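Alkyltransferase-like protein 1 (Schizosaccharomyces pombe, PDB 3GVA) recognises O(6)-alkylguanine lesions in DNA, flips the damaged base into a hydrophobic pocket and presents it to nucleotide excision repair. Local coordinates at residues 6-16 with 27-35. Numbering follows the deposited sequence.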
loop_
_atom_site.group_PDB
_atom_site.type_symbol
_atom_site.label_atom_id
_atom_site.label_comp_id
_atom_site.label_asym_id
_atom_site.label_seq_id
_atom_site.Cartn_x
_atom_site.Cartn_y
_atom_site.Cartn_z
ATOM N N PHE A 6 -13.725 -11.154 3.416
ATOM C CA PHE A 6 -12.843 -10.165 4.036
ATOM C C PHE A 6 -11.952 -9.506 2.985
ATOM O O PHE A 6 -11.748 -8.299 3.008
ATOM C CB PHE A 6 -11.957 -10.816 5.107
ATOM C CG PHE A 6 -10.979 -9.862 5.746
ATOM C CD1 PHE A 6 -11.428 -8.827 6.565
ATOM C CD2 PHE A 6 -9.610 -9.981 5.509
ATOM C CE1 PHE A 6 -10.530 -7.922 7.132
ATOM C CE2 PHE A 6 -8.705 -9.082 6.070
ATOM C CZ PHE A 6 -9.165 -8.051 6.882
ATOM N N TYR A 7 -11.413 -10.310 2.073
ATOM C CA TYR A 7 -10.541 -9.800 1.025
ATOM C C TYR A 7 -11.240 -8.727 0.197
ATOM O O TYR A 7 -10.665 -7.677 -0.074
ATOM C CB TYR A 7 -10.075 -10.944 0.112
ATOM C CG TYR A 7 -8.951 -11.792 0.678
ATOM C CD1 TYR A 7 -8.632 -11.760 2.035
ATOM C CD2 TYR A 7 -8.208 -12.634 -0.152
ATOM C CE1 TYR A 7 -7.597 -12.551 2.556
ATOM C CE2 TYR A 7 -7.174 -13.430 0.354
ATOM C CZ TYR A 7 -6.874 -13.381 1.708
ATOM O OH TYR A 7 -5.856 -14.163 2.211
ATOM N N THR A 8 -12.482 -8.993 -0.195
ATOM C CA THR A 8 -13.238 -8.033 -0.993
ATOM C C THR A 8 -13.479 -6.732 -0.224
ATOM O O THR A 8 -13.507 -5.648 -0.814
ATOM C CB THR A 8 -14.587 -8.634 -1.453
ATOM O OG1 THR A 8 -15.427 -8.884 -0.321
ATOM C CG2 THR A 8 -14.344 -9.955 -2.173
ATOM N N LYS A 9 -13.636 -6.839 1.089
ATOM C CA LYS A 9 -13.857 -5.671 1.944
ATOM C C LYS A 9 -12.566 -4.849 2.002
ATOM O O LYS A 9 -12.587 -3.611 2.080
ATOM C CB LYS A 9 -14.249 -6.134 3.349
ATOM C CG LYS A 9 -14.925 -5.067 4.193
ATOM C CD LYS A 9 -15.289 -5.600 5.574
ATOM C CE LYS A 9 -16.180 -4.622 6.327
ATOM N NZ LYS A 9 -15.597 -3.248 6.390
ATOM N N VAL A 10 -11.438 -5.556 1.968
ATOM C CA VAL A 10 -10.132 -4.914 1.985
ATOM C C VAL A 10 -9.936 -4.186 0.657
ATOM O O VAL A 10 -9.550 -3.017 0.638
ATOM C CB VAL A 10 -9.003 -5.958 2.172
ATOM C CG1 VAL A 10 -7.652 -5.333 1.852
ATOM C CG2 VAL A 10 -9.010 -6.479 3.619
ATOM N N TYR A 11 -10.208 -4.878 -0.454
ATOM C CA TYR A 11 -10.047 -4.261 -1.768
ATOM C C TYR A 11 -10.935 -3.039 -1.925
ATOM O O TYR A 11 -10.511 -2.047 -2.509
ATOM C CB TYR A 11 -10.319 -5.274 -2.890
ATOM C CG TYR A 11 -9.453 -6.516 -2.773
ATOM C CD1 TYR A 11 -8.209 -6.468 -2.126
ATOM C CD2 TYR A 11 -9.875 -7.738 -3.294
ATOM C CE1 TYR A 11 -7.414 -7.610 -1.998
ATOM C CE2 TYR A 11 -9.089 -8.883 -3.179
ATOM C CZ TYR A 11 -7.863 -8.809 -2.527
ATOM O OH TYR A 11 -7.089 -9.936 -2.398
ATOM N N ASP A 12 -12.155 -3.109 -1.393
ATOM C CA ASP A 12 -13.081 -1.985 -1.452
ATOM C C ASP A 12 -12.449 -0.802 -0.746
ATOM O O ASP A 12 -12.518 0.329 -1.218
ATOM C CB ASP A 12 -14.402 -2.299 -0.738
ATOM C CG ASP A 12 -15.319 -3.166 -1.558
ATOM O OD1 ASP A 12 -15.378 -2.960 -2.784
ATOM O OD2 ASP A 12 -15.998 -4.040 -0.975
ATOM N N ALA A 13 -11.835 -1.073 0.398
ATOM C CA ALA A 13 -11.203 -0.019 1.171
ATOM C C ALA A 13 -10.027 0.595 0.421
ATOM O O ALA A 13 -9.866 1.815 0.410
ATOM C CB ALA A 13 -10.747 -0.563 2.532
ATOM N N VAL A 14 -9.205 -0.244 -0.202
ATOM C CA VAL A 14 -8.052 0.253 -0.945
ATOM C C VAL A 14 -8.514 1.116 -2.132
ATOM O O VAL A 14 -7.911 2.148 -2.442
ATOM C CB VAL A 14 -7.166 -0.919 -1.454
ATOM C CG1 VAL A 14 -6.016 -0.378 -2.294
ATOM C CG2 VAL A 14 -6.618 -1.716 -0.264
ATOM N N CYS A 15 -9.591 0.696 -2.786
ATOM C CA CYS A 15 -10.130 1.446 -3.920
ATOM C C CYS A 15 -10.557 2.846 -3.489
ATOM O O CYS A 15 -10.770 3.723 -4.322
ATOM C CB CYS A 15 -11.335 0.716 -4.528
ATOM S SG CYS A 15 -10.913 -0.760 -5.476
ATOM N N GLU A 16 -10.688 3.054 -2.184
ATOM C CA GLU A 16 -11.078 4.364 -1.680
ATOM C C GLU A 16 -9.912 5.305 -1.388
ATOM O O GLU A 16 -10.127 6.500 -1.217
ATOM C CB GLU A 16 -11.942 4.213 -0.436
ATOM C CG GLU A 16 -13.328 3.701 -0.738
ATOM C CD GLU A 16 -14.183 3.628 0.501
ATOM O OE1 GLU A 16 -13.897 2.779 1.371
ATOM O OE2 GLU A 16 -15.136 4.430 0.611
ATOM N N GLU A 27 -3.762 0.706 9.017
ATOM C CA GLU A 27 -4.767 1.746 8.838
ATOM C C GLU A 27 -6.017 1.182 8.176
ATOM O O GLU A 27 -7.139 1.469 8.594
ATOM C CB GLU A 27 -4.204 2.883 7.979
ATOM C CG GLU A 27 -3.171 3.741 8.672
ATOM C CD GLU A 27 -3.766 4.550 9.808
ATOM O OE1 GLU A 27 -3.444 4.265 10.980
ATOM O OE2 GLU A 27 -4.563 5.468 9.528
ATOM N N ILE A 28 -5.824 0.377 7.139
ATOM C CA ILE A 28 -6.958 -0.201 6.425
ATOM C C ILE A 28 -7.747 -1.133 7.334
ATOM O O ILE A 28 -8.982 -1.100 7.345
ATOM C CB ILE A 28 -6.492 -0.973 5.174
ATOM C CG1 ILE A 28 -5.883 0.004 4.162
ATOM C CG2 ILE A 28 -7.655 -1.754 4.564
ATOM C CD1 ILE A 28 -6.863 1.026 3.588
ATOM N N ALA A 29 -7.038 -1.956 8.099
ATOM C CA ALA A 29 -7.691 -2.894 9.008
ATOM C C ALA A 29 -8.568 -2.149 10.005
ATOM O O ALA A 29 -9.681 -2.569 10.291
ATOM C CB ALA A 29 -6.650 -3.728 9.740
ATOM N N ARG A 30 -8.066 -1.036 10.528
ATOM C CA ARG A 30 -8.827 -0.239 11.482
ATOM C C ARG A 30 -9.968 0.477 10.764
ATOM O O ARG A 30 -11.038 0.703 11.338
ATOM C CB ARG A 30 -7.911 0.779 12.179
ATOM C CG ARG A 30 -6.909 0.164 13.160
ATOM C CD ARG A 30 -6.130 1.232 13.944
ATOM N NE ARG A 30 -5.040 1.851 13.183
ATOM C CZ ARG A 30 -3.869 1.266 12.929
ATOM N NH1 ARG A 30 -3.622 0.037 13.371
ATOM N NH2 ARG A 30 -2.934 1.911 12.235
ATOM N N TYR A 31 -9.742 0.815 9.500
ATOM C CA TYR A 31 -10.753 1.501 8.704
ATOM C C TYR A 31 -11.965 0.615 8.382
ATOM O O TYR A 31 -13.096 1.095 8.359
ATOM C CB TYR A 31 -10.143 2.010 7.398
ATOM C CG TYR A 31 -11.130 2.740 6.520
ATOM C CD1 TYR A 31 -11.692 3.946 6.926
ATOM C CD2 TYR A 31 -11.497 2.227 5.275
ATOM C CE1 TYR A 31 -12.592 4.628 6.114
ATOM C CE2 TYR A 31 -12.396 2.899 4.459
ATOM C CZ TYR A 31 -12.936 4.100 4.886
ATOM O OH TYR A 31 -13.809 4.782 4.076
ATOM N N VAL A 32 -11.729 -0.669 8.128
ATOM C CA VAL A 32 -12.823 -1.581 7.809
ATOM C C VAL A 32 -13.415 -2.276 9.035
ATOM O O VAL A 32 -14.129 -3.272 8.900
ATOM C CB VAL A 32 -12.391 -2.661 6.788
ATOM C CG1 VAL A 32 -11.942 -2.004 5.504
ATOM C CG2 VAL A 32 -11.297 -3.538 7.366
ATOM N N GLY A 33 -13.108 -1.755 10.221
ATOM C CA GLY A 33 -13.632 -2.320 11.458
ATOM C C GLY A 33 -13.082 -3.669 11.892
ATOM O O GLY A 33 -13.783 -4.439 12.555
ATOM N N MET A 34 -11.833 -3.955 11.540
ATOM C CA MET A 34 -11.197 -5.222 11.902
ATOM C C MET A 34 -9.774 -4.911 12.377
ATOM O O MET A 34 -8.801 -5.474 11.870
ATOM C CB MET A 34 -11.147 -6.143 10.679
ATOM C CG MET A 34 -12.481 -6.337 9.981
ATOM S SD MET A 34 -13.137 -7.992 10.214
ATOM C CE MET A 34 -13.867 -7.818 11.818
ATOM N N PRO A 35 -9.647 -4.024 13.373
ATOM C CA PRO A 35 -8.372 -3.587 13.955
ATOM C C PRO A 35 -7.289 -4.630 14.234
ATOM O O PRO A 35 -6.108 -4.300 14.220
ATOM C CB PRO A 35 -8.806 -2.834 15.215
ATOM C CG PRO A 35 -10.132 -3.460 15.554
ATOM C CD PRO A 35 -10.772 -3.566 14.207
#
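Ala13 packs against Ile28, Tyr31 and Val32 where helix 3-14 crosses helix 25-31 in the winged-helix type DNA-binding domain of the MGMT family. The two short helical segments run at 108° to each other, with axes 10.0 Å apart, and the small Ala13 is the point where they fit together. Its CB sits 3.5 Å from Val32 CG1 and 3.9 Å from Ile28 CG2, while the Tyr31 ring brings an edge to it, CD2 lying 4.0 Å from Ala13 CB. Val10 touches Ile28 only loosely, while its CG2 lies over one face of the Phe6 ring. With chi1 at 178°, that ring swings out to Met34, whose CG lies near the ring plane, 3.8 Å from Phe6 CE1; Met34 SD comes obliquely to it as a Met-aromatic contact. Phe6 also touches Gln40 and Val41 of helix 38-46, the helix that carries the arginine finger Arg39.

The exposed Glu16 end is looser. Glu16 and Tyr31 cross at about a right angle, and Tyr31 OH gives only a weak hydrogen bond to Glu16 OE1, at 3.4 Å. A firmer bond holds the partly exposed rim at Lys9, whose chain is extended until its last torsion bends: NZ donates to Val32 O at 2.9 Å, meeting the carbonyl at a C=O...N angle of 112°, tilted out of its plane.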